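Local structure of AgaA (Rhizobium radiobacter, 6HLX) at residues K60-L66 against K114-L120; H33-V37 against P47-E51; L86-L90 against L102-I108; F98-L102 against Y130-S136. The protein binds the opine agropinic acid as the periplasmic solute-binding component of an ABC importer that brings it into the bacterium. All coordinates share one frame; numbering follows the deposited sequence.

Contact 1: K60-L66 against K114-L120. With ZN (zinc ion), chain R.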
# COMPACT_ATOMS: atom_id res chain seq x y z
N LYS A 60 -12.86 -21.03 -6.38
CA LYS A 60 -12.78 -20.74 -7.81
C LYS A 60 -14.00 -19.98 -8.34
O LYS A 60 -13.91 -19.40 -9.43
CB LYS A 60 -12.65 -22.04 -8.60
CG LYS A 60 -11.24 -22.51 -8.76
CD LYS A 60 -11.19 -23.82 -9.54
CE LYS A 60 -11.14 -23.61 -11.03
NZ LYS A 60 -10.81 -24.89 -11.71
N GLU A 61 -15.14 -20.05 -7.64
CA GLU A 61 -16.39 -19.39 -8.07
C GLU A 61 -16.90 -18.48 -6.97
O GLU A 61 -16.94 -18.88 -5.80
CB GLU A 61 -17.47 -20.44 -8.44
CG GLU A 61 -17.09 -21.27 -9.66
CD GLU A 61 -18.03 -22.42 -9.95
OE1 GLU A 61 -19.08 -22.17 -10.58
OE2 GLU A 61 -17.72 -23.57 -9.55
N PHE A 62 -17.27 -17.24 -7.35
CA PHE A 62 -17.67 -16.21 -6.39
C PHE A 62 -18.97 -15.57 -6.85
O PHE A 62 -19.06 -15.17 -8.02
CB PHE A 62 -16.56 -15.13 -6.31
CG PHE A 62 -15.22 -15.64 -5.81
CD1 PHE A 62 -14.39 -16.42 -6.64
CD2 PHE A 62 -14.77 -15.35 -4.53
CE1 PHE A 62 -13.20 -16.96 -6.16
CE2 PHE A 62 -13.56 -15.87 -4.05
CZ PHE A 62 -12.77 -16.65 -4.88
N THR A 63 -19.96 -15.48 -5.97
CA THR A 63 -21.21 -14.79 -6.33
C THR A 63 -21.36 -13.62 -5.41
O THR A 63 -21.29 -13.79 -4.20
CB THR A 63 -22.45 -15.71 -6.23
OG1 THR A 63 -22.27 -16.81 -7.11
CG2 THR A 63 -23.75 -14.98 -6.61
N PHE A 64 -21.63 -12.44 -5.98
CA PHE A 64 -21.86 -11.23 -5.19
C PHE A 64 -23.28 -10.78 -5.38
O PHE A 64 -23.72 -10.61 -6.53
CB PHE A 64 -20.92 -10.10 -5.61
CG PHE A 64 -19.47 -10.48 -5.38
CD1 PHE A 64 -18.85 -10.20 -4.17
CD2 PHE A 64 -18.75 -11.15 -6.36
CE1 PHE A 64 -17.54 -10.61 -3.92
CE2 PHE A 64 -17.43 -11.56 -6.12
CZ PHE A 64 -16.84 -11.29 -4.90
N HIS A 65 -24.01 -10.62 -4.27
CA HIS A 65 -25.38 -10.12 -4.30
C HIS A 65 -25.33 -8.66 -3.93
O HIS A 65 -24.94 -8.31 -2.81
CB HIS A 65 -26.27 -10.94 -3.37
CG HIS A 65 -26.50 -12.31 -3.91
ND1 HIS A 65 -27.31 -12.52 -5.02
CD2 HIS A 65 -26.01 -13.50 -3.49
CE1 HIS A 65 -27.31 -13.83 -5.21
NE2 HIS A 65 -26.55 -14.45 -4.32
N LEU A 66 -25.59 -7.78 -4.90
CA LEU A 66 -25.41 -6.35 -4.71
C LEU A 66 -26.45 -5.70 -3.82
O LEU A 66 -27.64 -5.97 -3.92
CB LEU A 66 -25.31 -5.59 -6.05
CG LEU A 66 -24.25 -6.06 -7.05
CD1 LEU A 66 -24.26 -5.16 -8.28
CD2 LEU A 66 -22.84 -6.12 -6.40
N LYS A 114 -28.49 -7.13 -10.14
CA LYS A 114 -27.98 -7.15 -8.77
C LYS A 114 -27.12 -8.36 -8.44
O LYS A 114 -26.87 -8.62 -7.25
CB LYS A 114 -29.15 -7.03 -7.77
CG LYS A 114 -29.94 -5.71 -7.86
CD LYS A 114 -29.04 -4.47 -7.91
CE LYS A 114 -29.79 -3.20 -8.24
NZ LYS A 114 -30.47 -2.65 -7.04
N THR A 115 -26.60 -9.05 -9.45
CA THR A 115 -25.75 -10.22 -9.22
C THR A 115 -24.56 -10.23 -10.14
O THR A 115 -24.72 -10.05 -11.35
CB THR A 115 -26.57 -11.53 -9.41
OG1 THR A 115 -27.81 -11.45 -8.70
CG2 THR A 115 -25.79 -12.79 -9.01
N VAL A 116 -23.37 -10.45 -9.57
CA VAL A 116 -22.10 -10.59 -10.30
C VAL A 116 -21.53 -11.95 -9.91
O VAL A 116 -21.42 -12.25 -8.73
CB VAL A 116 -21.07 -9.50 -9.94
CG1 VAL A 116 -19.79 -9.65 -10.79
CG2 VAL A 116 -21.65 -8.12 -10.10
N LYS A 117 -21.10 -12.73 -10.90
CA LYS A 117 -20.46 -14.01 -10.62
C LYS A 117 -19.09 -14.04 -11.28
O LYS A 117 -19.00 -13.79 -12.48
CB LYS A 117 -21.30 -15.16 -11.18
CG LYS A 117 -22.70 -15.29 -10.59
CD LYS A 117 -23.32 -16.64 -10.97
CE LYS A 117 -23.97 -16.69 -12.34
NZ LYS A 117 -24.64 -17.99 -12.58
N LEU A 118 -18.05 -14.37 -10.50
CA LEU A 118 -16.69 -14.51 -11.02
C LEU A 118 -16.32 -15.98 -11.04
O LEU A 118 -16.69 -16.74 -10.14
CB LEU A 118 -15.65 -13.77 -10.14
CG LEU A 118 -15.95 -12.30 -9.81
CD1 LEU A 118 -14.86 -11.73 -8.90
CD2 LEU A 118 -16.13 -11.46 -11.07
N THR A 119 -15.59 -16.38 -12.08
CA THR A 119 -15.01 -17.71 -12.18
C THR A 119 -13.53 -17.44 -12.39
O THR A 119 -13.16 -16.63 -13.24
CB THR A 119 -15.61 -18.57 -13.30
OG1 THR A 119 -17.02 -18.66 -13.12
CG2 THR A 119 -15.02 -19.98 -13.31
N LEU A 120 -12.69 -18.11 -11.59
CA LEU A 120 -11.24 -17.95 -11.70
C LEU A 120 -10.64 -19.10 -12.51
O LEU A 120 -11.17 -20.21 -12.50
CB LEU A 120 -10.58 -17.92 -10.31
CG LEU A 120 -11.15 -16.96 -9.24
CD1 LEU A 120 -10.20 -16.92 -8.03
CD2 LEU A 120 -11.39 -15.56 -9.79
ZN ZN R . -26.29 -16.48 -4.15
O HOH W 1 -28.83 -10.45 -6.04

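Contact 2: H33-V37 against P47-E51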
# COMPACT_ATOMS: atom_id res chain seq x y z
N HIS A 33 -14.93 6.42 -2.65
CA HIS A 33 -15.23 5.16 -3.33
C HIS A 33 -15.45 3.98 -2.42
O HIS A 33 -14.95 3.96 -1.30
CB HIS A 33 -14.05 4.83 -4.28
CG HIS A 33 -13.91 5.77 -5.45
ND1 HIS A 33 -14.86 5.82 -6.45
CD2 HIS A 33 -12.90 6.62 -5.75
CE1 HIS A 33 -14.43 6.72 -7.31
NE2 HIS A 33 -13.24 7.23 -6.93
N ARG A 34 -16.10 2.93 -2.97
CA ARG A 34 -16.33 1.66 -2.30
C ARG A 34 -16.18 0.54 -3.31
O ARG A 34 -16.49 0.73 -4.49
CB ARG A 34 -17.75 1.63 -1.68
CG ARG A 34 -17.90 2.43 -0.37
CD ARG A 34 -17.06 1.81 0.74
NE ARG A 34 -17.09 2.54 2.01
CZ ARG A 34 -16.26 3.53 2.34
NH1 ARG A 34 -15.36 3.98 1.46
NH2 ARG A 34 -16.33 4.09 3.53
N GLY A 35 -15.75 -0.63 -2.83
CA GLY A 35 -15.68 -1.84 -3.64
C GLY A 35 -16.81 -2.78 -3.28
O GLY A 35 -17.72 -2.41 -2.52
N LEU A 36 -16.76 -4.03 -3.79
CA LEU A 36 -17.74 -5.05 -3.43
C LEU A 36 -17.64 -5.28 -1.92
O LEU A 36 -18.64 -5.40 -1.22
CB LEU A 36 -17.44 -6.35 -4.18
CG LEU A 36 -17.73 -6.29 -5.68
CD1 LEU A 36 -17.06 -7.46 -6.42
CD2 LEU A 36 -19.23 -6.19 -5.95
N VAL A 37 -16.39 -5.28 -1.44
CA VAL A 37 -16.02 -5.43 -0.03
C VAL A 37 -14.90 -4.43 0.28
O VAL A 37 -14.20 -3.99 -0.64
CB VAL A 37 -15.55 -6.87 0.30
CG1 VAL A 37 -16.70 -7.87 0.23
CG2 VAL A 37 -14.39 -7.30 -0.60
N PRO A 47 -19.00 -6.37 3.99
CA PRO A 47 -19.77 -6.36 2.73
C PRO A 47 -20.20 -4.92 2.44
O PRO A 47 -20.94 -4.28 3.22
CB PRO A 47 -20.94 -7.31 3.02
CG PRO A 47 -21.16 -7.21 4.49
CD PRO A 47 -19.81 -6.89 5.12
N GLU A 48 -19.66 -4.36 1.36
CA GLU A 48 -19.91 -2.95 1.00
C GLU A 48 -20.89 -2.88 -0.15
O GLU A 48 -22.08 -3.02 0.10
CB GLU A 48 -18.58 -2.19 0.76
CG GLU A 48 -17.76 -2.03 2.04
CD GLU A 48 -18.30 -1.10 3.12
OE1 GLU A 48 -19.07 -0.17 2.80
OE2 GLU A 48 -17.92 -1.29 4.30
N LEU A 49 -20.44 -2.73 -1.41
CA LEU A 49 -21.42 -2.75 -2.51
C LEU A 49 -22.06 -4.14 -2.71
O LEU A 49 -23.17 -4.26 -3.26
CB LEU A 49 -20.83 -2.21 -3.80
CG LEU A 49 -20.41 -0.75 -3.72
CD1 LEU A 49 -19.72 -0.34 -5.03
CD2 LEU A 49 -21.62 0.18 -3.43
N ALA A 50 -21.38 -5.19 -2.23
CA ALA A 50 -21.97 -6.53 -2.19
C ALA A 50 -22.60 -6.65 -0.80
O ALA A 50 -21.90 -6.52 0.20
CB ALA A 50 -20.89 -7.60 -2.38
N GLU A 51 -23.92 -6.83 -0.71
CA GLU A 51 -24.60 -7.05 0.59
C GLU A 51 -24.21 -8.44 1.16
O GLU A 51 -24.24 -8.67 2.37
CB GLU A 51 -26.11 -7.00 0.40
CG GLU A 51 -26.86 -7.01 1.71
CD GLU A 51 -28.32 -6.65 1.58
OE1 GLU A 51 -28.98 -6.54 2.63
OE2 GLU A 51 -28.80 -6.49 0.43

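Contact 3: L86-L90 against L102-I108. With EDO (1,2-ethanediol), chain B.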
# COMPACT_ATOMS: atom_id res chain seq x y z
N LEU A 86 -14.05 -4.09 -13.12
CA LEU A 86 -13.12 -5.23 -13.09
C LEU A 86 -12.39 -5.40 -14.41
O LEU A 86 -11.19 -5.64 -14.41
CB LEU A 86 -13.83 -6.52 -12.67
CG LEU A 86 -14.37 -6.55 -11.23
CD1 LEU A 86 -15.16 -7.84 -10.97
CD2 LEU A 86 -13.25 -6.38 -10.19
N GLU A 87 -13.10 -5.23 -15.54
CA GLU A 87 -12.47 -5.34 -16.86
C GLU A 87 -11.35 -4.32 -17.07
O GLU A 87 -10.34 -4.64 -17.72
CB GLU A 87 -13.50 -5.28 -17.97
CG GLU A 87 -14.16 -6.64 -18.13
CD GLU A 87 -15.28 -6.70 -19.15
OE1 GLU A 87 -15.66 -7.83 -19.52
OE2 GLU A 87 -15.78 -5.63 -19.57
N ARG A 88 -11.48 -3.12 -16.47
CA ARG A 88 -10.43 -2.09 -16.55
C ARG A 88 -9.17 -2.54 -15.80
O ARG A 88 -8.05 -2.28 -16.24
CB ARG A 88 -10.94 -0.74 -16.03
CG ARG A 88 -9.97 0.38 -16.31
CD ARG A 88 -10.58 1.76 -16.37
NE ARG A 88 -9.50 2.69 -16.69
CZ ARG A 88 -8.96 3.54 -15.83
NH1 ARG A 88 -9.46 3.69 -14.61
NH2 ARG A 88 -7.93 4.29 -16.21
N ILE A 89 -9.36 -3.24 -14.68
CA ILE A 89 -8.22 -3.75 -13.90
C ILE A 89 -7.51 -4.86 -14.68
O ILE A 89 -6.28 -4.92 -14.73
CB ILE A 89 -8.70 -4.27 -12.51
CG1 ILE A 89 -9.29 -3.08 -11.68
CG2 ILE A 89 -7.52 -4.96 -11.77
CD1 ILE A 89 -10.18 -3.54 -10.44
N LEU A 90 -8.31 -5.74 -15.29
CA LEU A 90 -7.80 -6.91 -16.01
C LEU A 90 -7.14 -6.62 -17.35
O LEU A 90 -6.44 -7.48 -17.89
CB LEU A 90 -8.95 -7.92 -16.22
CG LEU A 90 -9.59 -8.48 -14.93
CD1 LEU A 90 -10.89 -9.27 -15.25
CD2 LEU A 90 -8.61 -9.33 -14.14
N LEU A 102 -5.34 -9.74 -9.64
CA LEU A 102 -6.74 -10.01 -10.00
C LEU A 102 -6.84 -10.81 -11.30
O LEU A 102 -7.95 -11.23 -11.64
CB LEU A 102 -7.53 -8.69 -10.12
CG LEU A 102 -8.03 -8.08 -8.81
CD1 LEU A 102 -6.91 -7.32 -8.10
CD2 LEU A 102 -9.17 -7.12 -9.08
N SER A 103 -5.69 -11.07 -12.01
CA SER A 103 -5.65 -11.69 -13.35
C SER A 103 -6.21 -13.12 -13.43
O SER A 103 -6.51 -13.58 -14.54
CB SER A 103 -4.24 -11.67 -13.94
OG SER A 103 -3.38 -12.51 -13.20
N SER A 104 -6.41 -13.79 -12.29
CA SER A 104 -7.01 -15.13 -12.30
C SER A 104 -8.52 -15.07 -12.62
O SER A 104 -9.09 -16.10 -12.91
CB SER A 104 -6.77 -15.85 -10.98
OG SER A 104 -7.24 -15.06 -9.90
N ILE A 105 -9.14 -13.88 -12.59
CA ILE A 105 -10.55 -13.76 -12.97
C ILE A 105 -10.63 -14.08 -14.48
O ILE A 105 -10.06 -13.34 -15.28
CB ILE A 105 -11.15 -12.36 -12.66
CG1 ILE A 105 -11.18 -12.10 -11.13
CG2 ILE A 105 -12.53 -12.23 -13.31
CD1 ILE A 105 -11.42 -10.56 -10.73
N SER A 106 -11.30 -15.19 -14.85
CA SER A 106 -11.39 -15.57 -16.27
C SER A 106 -12.77 -15.34 -16.88
O SER A 106 -12.89 -15.28 -18.10
CB SER A 106 -10.92 -17.00 -16.49
OG SER A 106 -11.62 -17.92 -15.68
N LYS A 107 -13.81 -15.27 -16.05
CA LYS A 107 -15.18 -15.04 -16.53
C LYS A 107 -15.92 -14.15 -15.55
O LYS A 107 -15.78 -14.34 -14.33
CB LYS A 107 -15.89 -16.41 -16.67
CG LYS A 107 -17.29 -16.32 -17.29
CD LYS A 107 -17.77 -17.67 -17.81
CE LYS A 107 -18.35 -18.55 -16.72
NZ LYS A 107 -18.93 -19.81 -17.28
N ILE A 108 -16.67 -13.16 -16.06
CA ILE A 108 -17.49 -12.28 -15.24
C ILE A 108 -18.90 -12.36 -15.81
O ILE A 108 -19.13 -11.97 -16.96
CB ILE A 108 -17.00 -10.81 -15.19
CG1 ILE A 108 -15.52 -10.70 -14.73
CG2 ILE A 108 -17.94 -9.98 -14.27
CD1 ILE A 108 -14.82 -9.32 -15.05
C1 EDO B . -13.51 -10.99 -18.64
O1 EDO B . -14.81 -10.45 -18.84
C2 EDO B . -12.44 -9.99 -19.16
O2 EDO B . -11.14 -10.50 -18.92

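Contact 4: F98-L102 against Y130-S136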
# COMPACT_ATOMS: atom_id res chain seq x y z
N PHE A 98 -2.70 -3.48 -9.70
CA PHE A 98 -2.88 -4.82 -9.15
C PHE A 98 -3.45 -5.79 -10.16
O PHE A 98 -4.05 -6.80 -9.77
CB PHE A 98 -3.70 -4.77 -7.86
CG PHE A 98 -2.96 -4.03 -6.77
CD1 PHE A 98 -1.97 -4.66 -6.02
CD2 PHE A 98 -3.23 -2.68 -6.51
CE1 PHE A 98 -1.26 -3.97 -5.03
CE2 PHE A 98 -2.52 -1.98 -5.53
CZ PHE A 98 -1.52 -2.63 -4.80
N ARG A 99 -3.21 -5.52 -11.44
CA ARG A 99 -3.68 -6.42 -12.50
C ARG A 99 -3.17 -7.88 -12.26
O ARG A 99 -3.92 -8.83 -12.44
CB ARG A 99 -3.20 -5.93 -13.88
CG ARG A 99 -3.44 -6.94 -15.01
CD ARG A 99 -3.29 -6.34 -16.38
NE ARG A 99 -1.97 -5.75 -16.61
CZ ARG A 99 -0.93 -6.39 -17.14
NH1 ARG A 99 -1.02 -7.67 -17.47
NH2 ARG A 99 0.22 -5.75 -17.36
N ASN A 100 -1.90 -8.04 -11.87
CA ASN A 100 -1.36 -9.40 -11.69
C ASN A 100 -2.17 -10.22 -10.69
O ASN A 100 -2.42 -11.42 -10.91
CB ASN A 100 0.10 -9.34 -11.22
CG ASN A 100 1.02 -10.31 -11.93
OD1 ASN A 100 0.90 -10.54 -13.13
ND2 ASN A 100 1.98 -10.88 -11.19
N GLU A 101 -2.56 -9.57 -9.58
CA GLU A 101 -3.26 -10.22 -8.46
C GLU A 101 -4.71 -10.53 -8.77
O GLU A 101 -5.25 -11.50 -8.23
CB GLU A 101 -3.09 -9.40 -7.18
CG GLU A 101 -1.62 -9.28 -6.74
CD GLU A 101 -0.73 -8.36 -7.55
OE1 GLU A 101 0.51 -8.54 -7.54
OE2 GLU A 101 -1.28 -7.47 -8.23
N LEU A 102 -5.34 -9.74 -9.64
CA LEU A 102 -6.74 -10.01 -10.00
C LEU A 102 -6.84 -10.81 -11.30
O LEU A 102 -7.95 -11.23 -11.64
CB LEU A 102 -7.53 -8.69 -10.12
CG LEU A 102 -8.03 -8.08 -8.81
CD1 LEU A 102 -6.91 -7.32 -8.10
CD2 LEU A 102 -9.17 -7.12 -9.08
N TYR A 130 -8.25 -9.19 -2.22
CA TYR A 130 -7.82 -8.31 -3.32
C TYR A 130 -8.97 -7.44 -3.84
O TYR A 130 -8.72 -6.32 -4.30
CB TYR A 130 -7.10 -9.08 -4.44
CG TYR A 130 -5.68 -9.45 -4.05
CD1 TYR A 130 -4.72 -8.46 -3.83
CD2 TYR A 130 -5.28 -10.78 -3.96
CE1 TYR A 130 -3.40 -8.79 -3.50
CE2 TYR A 130 -3.96 -11.12 -3.64
CZ TYR A 130 -3.03 -10.12 -3.40
OH TYR A 130 -1.73 -10.42 -3.07
N LEU A 131 -10.23 -7.90 -3.67
CA LEU A 131 -11.38 -7.08 -4.06
C LEU A 131 -11.62 -5.93 -3.06
O LEU A 131 -12.39 -5.00 -3.35
CB LEU A 131 -12.64 -7.95 -4.26
CG LEU A 131 -12.55 -8.87 -5.48
CD1 LEU A 131 -13.63 -9.93 -5.44
CD2 LEU A 131 -12.63 -8.03 -6.83
N ALA A 132 -10.93 -5.99 -1.90
CA ALA A 132 -11.01 -4.93 -0.89
C ALA A 132 -9.93 -3.87 -1.15
O ALA A 132 -9.87 -2.89 -0.42
CB ALA A 132 -10.85 -5.51 0.51
N LEU A 133 -9.04 -4.05 -2.15
CA LEU A 133 -8.01 -3.02 -2.38
C LEU A 133 -8.66 -1.67 -2.66
O LEU A 133 -9.66 -1.63 -3.38
CB LEU A 133 -7.14 -3.37 -3.61
CG LEU A 133 -6.12 -4.49 -3.44
CD1 LEU A 133 -5.68 -4.97 -4.79
CD2 LEU A 133 -4.89 -4.03 -2.62
N PRO A 134 -8.01 -0.54 -2.29
CA PRO A 134 -8.56 0.78 -2.68
C PRO A 134 -8.62 0.88 -4.22
O PRO A 134 -9.42 1.66 -4.77
CB PRO A 134 -7.51 1.76 -2.13
CG PRO A 134 -6.91 1.00 -0.90
CD PRO A 134 -6.80 -0.41 -1.45
N GLU A 135 -7.78 0.09 -4.93
CA GLU A 135 -7.73 0.12 -6.40
C GLU A 135 -8.80 -0.78 -7.05
O GLU A 135 -8.93 -0.77 -8.29
CB GLU A 135 -6.30 -0.23 -6.91
CG GLU A 135 -5.25 0.85 -6.58
CD GLU A 135 -5.00 1.11 -5.10
OE1 GLU A 135 -4.89 0.13 -4.32
OE2 GLU A 135 -4.93 2.30 -4.70
N SER A 136 -9.54 -1.57 -6.24
CA SER A 136 -10.59 -2.49 -6.74
C SER A 136 -12.02 -1.89 -6.56
O SER A 136 -13.03 -2.59 -6.72
CB SER A 136 -10.49 -3.85 -6.04
OG SER A 136 -9.23 -4.44 -6.33

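Contact 1: K60-L66 against K114-L120
Strands 61-66 and 115-120 pair antiparallel in the middle of a five-stranded sheet, and H65 at one end of the pair belongs to a zinc site. F62 and L118 exchange two backbone bonds, as do F64 and V116; F64 N reaches V116 O at 2.8 Å with an N-H...O angle of 169°. L66 N to K114 O and L120 N to K60 O extend the ladder at its two ends. On the sheet face with F62, F64, V116 and L118, CE1 of the F62 ring comes within 3.5 Å of L120 CD1, while F64 CE2 lies 3.8 Å from L118 CD1. The other face carries T63 and T115, whose CG2 methyls meet at 3.8 Å. Here the H65 imidazole divides its nitrogens: NE2 binds zinc at 2.0 Å together with E54, and ND1 donates to a water in the ring plane, 2.8 Å away, which in turn donates to K114 O. Zinc at one nitrogen and the water at the other probably fix the ring's rotation together. T115 OG1 is hydrogen-bonded to D112. Strands 45-55 and 105-110 flank the pair, and helix 127-131 packs I128 and L131 against F64.

Contact 2: H33-V37 against P47-E51
L36 O is gripped by two backbone amides of the facing segment, A50 N at 2.9 Å and E48 N at 3.0 Å. The A50 bond lies in the carbonyl plane on a lone pair, whereas the E48 donor is tilted 29° from that plane and its bond is more bent. One residue earlier, G35 O accepts from L49 N, a fairly straight bond of 3.0 Å. Three successive amides, E48 to A50, thus clasp two successive carbonyls just before strand 37-39 begins.

Apolar groups close round these bonds. L49 CD1 lies 3.4 Å from R34 O, and its CG comes alongside G35 O, while the A50 methyl meets L36 CB at 4.1 Å. F64 and L66 of strand 61-66 cover the L36 side chain.

R34 and E48 both bend at chi2, which brings their charged ends together. The resulting salt bridge is long, 3.4 Å from R34 NE to E48 OE1, with the carboxylate oxygen at the guanidinium edge and the two planes nearly perpendicular, 86° apart, so the ions do not pair side-on through two parallel bonds. Each has other partners: R34 NH1 donates to H33 O and L30 O and NH2 pairs with E481, while E48 OE1 takes a hydrogen bond from Y181 and OE2 pairs with K182. The cations K182 and R34 and the Y181 hydroxyl would probably stabilise the buried E48 carboxylate, while E481 and the carbonyls of H33 and L30 match the R34 guanidinium.

Contact 3: L86-L90 against L102-I108
L90 and L102 form the close end of this contact, in which helix 79-90 lies against the turn at L102 and strand 105-110. L90 CD2 stands 3.2 Å from L102 O, a methyl pressed against a carbonyl that also accepts the amide of I105 in a type I turn. Beside it, L102 CD2 meets I89 CG2 at 3.8 Å, the two side chains crossing at a slant. The other L90 methyl, CD1, lies 3.9 Å from I105 CG2, and these side chains run at about a right angle to each other. The fork at L90 CG thus sends CD2 to the turn and CD1 to the strand.

Further along, I108 CD1 fits between the helix side chains, 3.8 Å from L86 CB and 3.9 Å from L90 CD1. L86 and I108 both also touch L118 of strand 115-120, so this part of the contact continues into the sheet, where S106 and K107 both face T119 in a classic beta bulge that joins the edge strand to strand 115-120.

The looser side begins at E87, an exposed residue whose extended side chain comes no nearer to I108 CD1 than 4.1 Å at CG. A 1,2-ethanediol molecule, probably from the crystallisation liquor, sits at this rim; its O1 donates to E87 OE1 at 2.8 Å, and its two oxygens lie beside L90 CD1 and I108 CD1.

No hydrogen bond joins the two segments, and L102 O, the carbonyl at the tight end, is bonded within its own turn. Cohesion between the helix and the turn and strand facing it therefore rests on dispersion and the burial of branched aliphatic groups.

Contact 4: F98-L102 against Y130-S136
The CB and CG methylenes of E101 sit over one face of the Y130 ring: CB stands 3.7 Å from the ring centroid, only 9° off the normal, a CH-pi contact almost centred on the ring. CG adds a second touch, 3.7 Å from Y130 CZ. The bend of E101 at chi2 (74°) then carries its carboxylate away from Y130.

A second CH-pi contact is made by L133 over a face of the F98 ring. Its CD1, 3.9 Å from the centroid, leans over the CG side, and its CD2 stands over the centre, 4.1 Å above the plane. E135 OE1 approaches the same ring at CE2, 3.4 Å away. L102 packs beside these groups, CD1 against Y130 CB and L133 CD1, CD2 against L131 CD2 and S136 OG.

The next shell holds these groups in place. Y130 O accepts from both L133 N and S136 OG, the latter at 2.8 Å, and the two donors come from opposite faces of the carbonyl plane; this ties Y130 to the turn through L133 and S136. Y130 OH is hydrogen-bonded to D387 O, while E135 is held by salt bridges to K29 and R26 of helix 23-32.

F98 occupies the N-cap position of helix 99-102, with its side chain about 6 Å from bound agropinic acid. The short helix and the turn through L133 and S136 thus form a buried aromatic-aliphatic core beside the ligand pocket of this family 5 solute-binding protein.

How the contacts relate
Contacts 1, 2 and 3 all reach the five-stranded antiparallel sheet: contact 1 supplies its middle, contact 2 lies toward edge strand 37-39 and contact 3 on edge strand 105-110. Their centres lie 13 Å (contacts 1 and 2) and 12 Å (contacts 1 and 3) apart. F64 CD1 packs 3.8 Å from A50 CB, linking contacts 1 and 2, and F64 CZ comes 3.5 Å from L131 CD1 of contact 4. Contacts 3 and 4 share L102, with centres 10 Å apart. Contact 4 runs from this layer toward the pocket, its F98 side chain about 6 Å from bound agropinic acid, whereas the zinc ion of contact 1 is bound on the face of the sheet carrying T63 and T115.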